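Local atomic coordinates of trypsin-resistant surface T6 protein (Streptococcus pyogenes serotype M6, PDB entry 4P0D), a protein that forms the backbone, or shaft, of surface pili and is the T6 antigen, probably polymerised and attached to the cell wall by sortase. Residues A[99-111]-A[281-293]. The protein carries 1 engineered substitution. Residues are numbered along the deposited sequence; the frame is centred on the assembly and turned at random.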
loop_
_atom_site.group_PDB
_atom_site.type_symbol
_atom_site.label_atom_id
_atom_site.label_comp_id
_atom_site.label_asym_id
_atom_site.label_seq_id
_atom_site.Cartn_x
_atom_site.Cartn_y
_atom_site.Cartn_z
ATOM N N LEU A 99 -26.933 5.996 -14.223
ATOM C CA LEU A 99 -25.634 5.935 -13.562
ATOM C C LEU A 99 -25.667 4.949 -12.380
ATOM O O LEU A 99 -26.573 4.999 -11.513
ATOM C CB LEU A 99 -25.176 7.313 -13.070
ATOM C CG LEU A 99 -25.018 8.395 -14.155
ATOM C CD1 LEU A 99 -24.628 9.725 -13.512
ATOM C CD2 LEU A 99 -24.005 8.001 -15.226
ATOM N N LEU A 100 -24.662 4.075 -12.356
ATOM C CA LEU A 100 -24.471 3.116 -11.269
ATOM C C LEU A 100 -23.253 3.562 -10.451
ATOM O O LEU A 100 -22.128 3.630 -10.988
ATOM C CB LEU A 100 -24.270 1.702 -11.828
ATOM C CG LEU A 100 -25.443 1.102 -12.630
ATOM C CD1 LEU A 100 -25.329 1.409 -14.120
ATOM C CD2 LEU A 100 -25.503 -0.408 -12.449
ATOM N N THR A 101 -23.485 3.895 -9.182
ATOM C CA THR A 101 -22.468 4.523 -8.322
ATOM C C THR A 101 -22.377 3.790 -7.001
ATOM O O THR A 101 -23.252 2.999 -6.666
ATOM C CB THR A 101 -22.822 5.987 -7.977
ATOM O OG1 THR A 101 -24.140 6.038 -7.426
ATOM C CG2 THR A 101 -22.767 6.858 -9.185
ATOM N N GLY A 102 -21.284 4.032 -6.278
ATOM C CA GLY A 102 -21.103 3.528 -4.926
ATOM C C GLY A 102 -21.079 2.020 -4.703
ATOM O O GLY A 102 -21.389 1.575 -3.610
ATOM N N ALA A 103 -20.731 1.232 -5.715
ATOM C CA ALA A 103 -20.612 -0.227 -5.539
ATOM C C ALA A 103 -19.677 -0.500 -4.374
ATOM O O ALA A 103 -18.598 0.107 -4.273
ATOM C CB ALA A 103 -20.092 -0.896 -6.808
ATOM N N THR A 104 -20.080 -1.397 -3.484
ATOM C CA THR A 104 -19.299 -1.620 -2.262
ATOM C C THR A 104 -18.036 -2.451 -2.471
ATOM O O THR A 104 -17.175 -2.496 -1.593
ATOM C CB THR A 104 -20.158 -2.248 -1.138
ATOM O OG1 THR A 104 -20.938 -3.330 -1.655
ATOM C CG2 THR A 104 -21.084 -1.202 -0.547
ATOM N N ASP A 105 -17.923 -3.111 -3.616
ATOM C CA ASP A 105 -16.697 -3.804 -3.979
ATOM C C ASP A 105 -15.650 -2.922 -4.691
ATOM O O ASP A 105 -14.612 -3.424 -5.121
ATOM C CB ASP A 105 -17.025 -5.021 -4.834
ATOM C CG ASP A 105 -17.559 -4.658 -6.203
ATOM O OD1 ASP A 105 -17.697 -3.464 -6.526
ATOM O OD2 ASP A 105 -17.826 -5.586 -6.967
ATOM N N GLY A 106 -15.924 -1.631 -4.845
ATOM C CA GLY A 106 -14.963 -0.718 -5.461
ATOM C C GLY A 106 -15.022 -0.626 -6.977
ATOM O O GLY A 106 -14.211 0.069 -7.587
ATOM N N ARG A 107 -15.971 -1.302 -7.615
ATOM C CA ARG A 107 -16.011 -1.243 -9.057
ATOM C C ARG A 107 -16.555 0.079 -9.564
ATOM O O ARG A 107 -17.245 0.820 -8.856
ATOM C CB ARG A 107 -16.746 -2.440 -9.674
ATOM C CG ARG A 107 -18.253 -2.455 -9.573
ATOM C CD ARG A 107 -18.788 -3.755 -10.188
ATOM N NE ARG A 107 -18.061 -4.908 -9.693
ATOM C CZ ARG A 107 -17.265 -5.722 -10.392
ATOM N NH1 ARG A 107 -17.048 -5.603 -11.710
ATOM N NH2 ARG A 107 -16.663 -6.688 -9.727
ATOM N N THR A 108 -16.212 0.361 -10.811
ATOM C CA THR A 108 -16.628 1.589 -11.477
ATOM C C THR A 108 -17.291 1.219 -12.793
ATOM O O THR A 108 -16.824 0.319 -13.499
ATOM C CB THR A 108 -15.444 2.570 -11.694
ATOM O OG1 THR A 108 -15.916 3.750 -12.352
ATOM C CG2 THR A 108 -14.341 1.967 -12.526
ATOM N N TYR A 109 -18.389 1.914 -13.098
ATOM C CA TYR A 109 -19.303 1.562 -14.184
ATOM C C TYR A 109 -19.302 2.628 -15.269
ATOM O O TYR A 109 -19.126 3.805 -14.974
ATOM C CB TYR A 109 -20.744 1.490 -13.639
ATOM C CG TYR A 109 -21.119 0.203 -12.953
ATOM C CD1 TYR A 109 -21.695 -0.838 -13.669
ATOM C CD2 TYR A 109 -20.943 0.030 -11.580
ATOM C CE1 TYR A 109 -22.070 -2.026 -13.041
ATOM C CE2 TYR A 109 -21.311 -1.160 -10.951
ATOM C CZ TYR A 109 -21.878 -2.171 -11.685
ATOM O OH TYR A 109 -22.271 -3.358 -11.062
ATOM N N ASN A 110 -19.500 2.204 -16.519
ATOM C CA ASN A 110 -19.804 3.132 -17.589
ATOM C C ASN A 110 -21.262 3.585 -17.451
ATOM O O ASN A 110 -22.083 2.868 -16.854
ATOM C CB ASN A 110 -19.631 2.499 -18.967
ATOM C CG ASN A 110 -18.191 2.069 -19.271
ATOM O OD1 ASN A 110 -17.216 2.493 -18.638
ATOM N ND2 ASN A 110 -18.068 1.218 -20.265
ATOM N N PRO A 111 -21.587 4.755 -18.025
ATOM C CA PRO A 111 -22.985 5.247 -18.126
ATOM C C PRO A 111 -23.839 4.382 -19.057
ATOM O O PRO A 111 -23.300 3.725 -19.930
ATOM C CB PRO A 111 -22.836 6.635 -18.732
ATOM C CG PRO A 111 -21.387 6.948 -18.756
ATOM C CD PRO A 111 -20.631 5.665 -18.677
ATOM N N GLU A 281 -1.638 2.558 -1.534
ATOM C CA GLU A 281 -3.009 2.933 -1.878
ATOM C C GLU A 281 -3.103 3.301 -3.335
ATOM O O GLU A 281 -2.233 4.008 -3.840
ATOM C CB GLU A 281 -3.451 4.113 -1.031
ATOM C CG GLU A 281 -3.694 3.742 0.412
ATOM C CD GLU A 281 -4.154 4.913 1.267
ATOM O OE1 GLU A 281 -5.364 4.997 1.524
ATOM O OE2 GLU A 281 -3.306 5.729 1.695
ATOM N N PHE A 282 -4.141 2.795 -4.004
ATOM C CA PHE A 282 -4.439 3.121 -5.390
ATOM C C PHE A 282 -5.813 3.777 -5.465
ATOM O O PHE A 282 -6.842 3.115 -5.253
ATOM C CB PHE A 282 -4.367 1.870 -6.273
ATOM C CG PHE A 282 -4.685 2.109 -7.724
ATOM C CD1 PHE A 282 -4.359 3.313 -8.363
ATOM C CD2 PHE A 282 -5.282 1.115 -8.470
ATOM C CE1 PHE A 282 -4.647 3.502 -9.708
ATOM C CE2 PHE A 282 -5.559 1.300 -9.810
ATOM C CZ PHE A 282 -5.256 2.499 -10.429
ATOM N N PHE A 283 -5.803 5.086 -5.743
ATOM C CA PHE A 283 -7.017 5.899 -5.825
ATOM C C PHE A 283 -7.442 6.037 -7.259
ATOM O O PHE A 283 -6.610 6.340 -8.118
ATOM C CB PHE A 283 -6.806 7.304 -5.285
ATOM C CG PHE A 283 -6.387 7.338 -3.865
ATOM C CD1 PHE A 283 -5.049 7.275 -3.526
ATOM C CD2 PHE A 283 -7.336 7.413 -2.849
ATOM C CE1 PHE A 283 -4.657 7.299 -2.205
ATOM C CE2 PHE A 283 -6.943 7.445 -1.521
ATOM C CZ PHE A 283 -5.603 7.389 -1.199
ATOM N N TYR A 284 -8.743 5.863 -7.501
ATOM C CA TYR A 284 -9.324 6.025 -8.836
ATOM C C TYR A 284 -10.763 6.554 -8.661
ATOM O O TYR A 284 -11.237 6.699 -7.521
ATOM C CB TYR A 284 -9.297 4.691 -9.611
ATOM C CG TYR A 284 -9.984 3.575 -8.850
ATOM C CD1 TYR A 284 -9.280 2.801 -7.925
ATOM C CD2 TYR A 284 -11.351 3.318 -9.018
ATOM C CE1 TYR A 284 -9.915 1.805 -7.199
ATOM C CE2 TYR A 284 -11.992 2.325 -8.285
ATOM C CZ TYR A 284 -11.274 1.568 -7.388
ATOM O OH TYR A 284 -11.896 0.569 -6.650
ATOM N N SER A 285 -11.434 6.870 -9.769
ATOM C CA SER A 285 -12.819 7.329 -9.698
ATOM C C SER A 285 -13.813 6.181 -9.867
ATOM O O SER A 285 -13.699 5.397 -10.789
ATOM C CB SER A 285 -13.147 8.390 -10.736
ATOM O OG SER A 285 -14.540 8.733 -10.610
ATOM N N ASN A 286 -14.801 6.117 -8.973
ATOM C CA ASN A 286 -15.945 5.218 -9.159
ATOM C C ASN A 286 -17.211 5.956 -9.621
ATOM O O ASN A 286 -18.323 5.416 -9.569
ATOM C CB ASN A 286 -16.195 4.358 -7.908
ATOM C CG ASN A 286 -16.617 5.163 -6.690
ATOM O OD1 ASN A 286 -16.542 6.398 -6.669
ATOM N ND2 ASN A 286 -17.055 4.459 -5.660
ATOM N N ASN A 287 -17.025 7.190 -10.079
ATOM C CA ASN A 287 -18.095 7.989 -10.663
ATOM C C ASN A 287 -17.424 8.932 -11.640
ATOM O O ASN A 287 -17.349 10.140 -11.403
ATOM C CB ASN A 287 -18.847 8.730 -9.558
ATOM C CG ASN A 287 -20.180 9.294 -10.016
ATOM O OD1 ASN A 287 -20.604 9.125 -11.166
ATOM N ND2 ASN A 287 -20.840 9.985 -9.114
ATOM N N PRO A 288 -16.899 8.375 -12.747
ATOM C CA PRO A 288 -15.985 9.151 -13.564
ATOM C C PRO A 288 -16.617 10.318 -14.348
ATOM O O PRO A 288 -15.885 11.109 -14.953
ATOM C CB PRO A 288 -15.410 8.104 -14.536
ATOM C CG PRO A 288 -15.682 6.776 -13.888
ATOM C CD PRO A 288 -17.036 7.009 -13.274
ATOM N N THR A 289 -17.947 10.397 -14.385
ATOM C CA THR A 289 -18.608 11.514 -15.059
ATOM C C THR A 289 -18.901 12.660 -14.087
ATOM O O THR A 289 -19.572 13.611 -14.437
ATOM C CB THR A 289 -19.884 11.085 -15.827
ATOM O OG1 THR A 289 -20.905 10.660 -14.908
ATOM C CG2 THR A 289 -19.566 9.983 -16.797
ATOM N N LYS A 290 -18.374 12.573 -12.876
ATOM C CA LYS A 290 -18.563 13.592 -11.856
ATOM C C LYS A 290 -17.214 14.109 -11.387
ATOM O O LYS A 290 -16.294 13.323 -11.182
ATOM C CB LYS A 290 -19.313 13.003 -10.662
ATOM C CG LYS A 290 -19.526 13.959 -9.486
ATOM C CD LYS A 290 -20.258 13.244 -8.352
ATOM C CE LYS A 290 -20.337 14.082 -7.083
ATOM N NZ LYS A 290 -18.980 14.380 -6.544
ATOM N N GLY A 291 -17.119 15.427 -11.186
ATOM C CA GLY A 291 -15.908 16.041 -10.668
ATOM C C GLY A 291 -14.803 16.188 -11.708
ATOM O O GLY A 291 -15.062 16.435 -12.890
ATOM N N ASN A 292 -13.566 16.046 -11.235
ATOM C CA ASN A 292 -12.359 16.302 -11.994
ATOM C C ASN A 292 -11.297 15.292 -11.597
ATOM O O ASN A 292 -11.257 14.849 -10.459
ATOM C CB ASN A 292 -11.791 17.681 -11.641
ATOM C CG ASN A 292 -12.805 18.782 -11.789
ATOM O OD1 ASN A 292 -13.081 19.227 -12.907
ATOM N ND2 ASN A 292 -13.385 19.224 -10.661
ATOM N N THR A 293 -10.417 14.975 -12.525
ATOM C CA THR A 293 -9.224 14.194 -12.242
ATOM C C THR A 293 -8.408 14.810 -11.109
ATOM O O THR A 293 -8.096 16.001 -11.130
ATOM C CB THR A 293 -8.373 14.112 -13.518
ATOM O OG1 THR A 293 -9.149 13.497 -14.551
ATOM C CG2 THR A 293 -7.067 13.313 -13.300
HETATM O O HOH W 1 -19.678 3.608 -10.825
HETATM O O HOH W 2 -19.696 6.135 -7.169
#
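The backbone carbonyl O of Asn-286 takes two water hydrogen bonds, and through them the residue just after strand 276-285 is tied to both arms of a hairpin. One water gives its protons to Asn-286 O (2.6 Å) and Leu-100 O while accepting from Tyr-109 N, so it fills a rung between strands 94-101 and 108-116; the other joins Asn-286 O to the N of Gly-102. At the hairpin tip, the hydroxyl OH of Tyr-284 donates to Gly-106 O over a short 2.5 Å. Gly-106 O lies at the edge of the Tyr-284 ring, in the ring plane, while the hydroxyl approaches tilted 22° from the plane of the carbonyl. Thr-108 lies between these polar links: its OG1, anti to the backbone N (chi1 180°), sits 3.2 Å from Ser-285 O and 3.4 Å from CG of Pro-288. Two methyl groups add van der Waals contacts: CG2 of Thr-101 lies against the side-chain amide of Asn-287, 3.6 Å from its CG, and CG2 of Thr-289 meets CG of Pro-111 at 4.0 Å. Within the hairpin, Asp-105 stiffens the tip by an Asx turn to Arg-107 N and a side-on salt bridge from Arg-107 NE to Asp-105 OD2 (2.8 Å). The contact thus joins the N-terminal Ig-like domain end to end with the Cna-B-like domain of the pilin. Helix 56-68 packs on Leu-99, Pro-111 and Thr-289, strand 139-155 touches Thr-108 and Tyr-284 as it runs between the domains, and strand 307-316 lies against Tyr-284 and Asn-286.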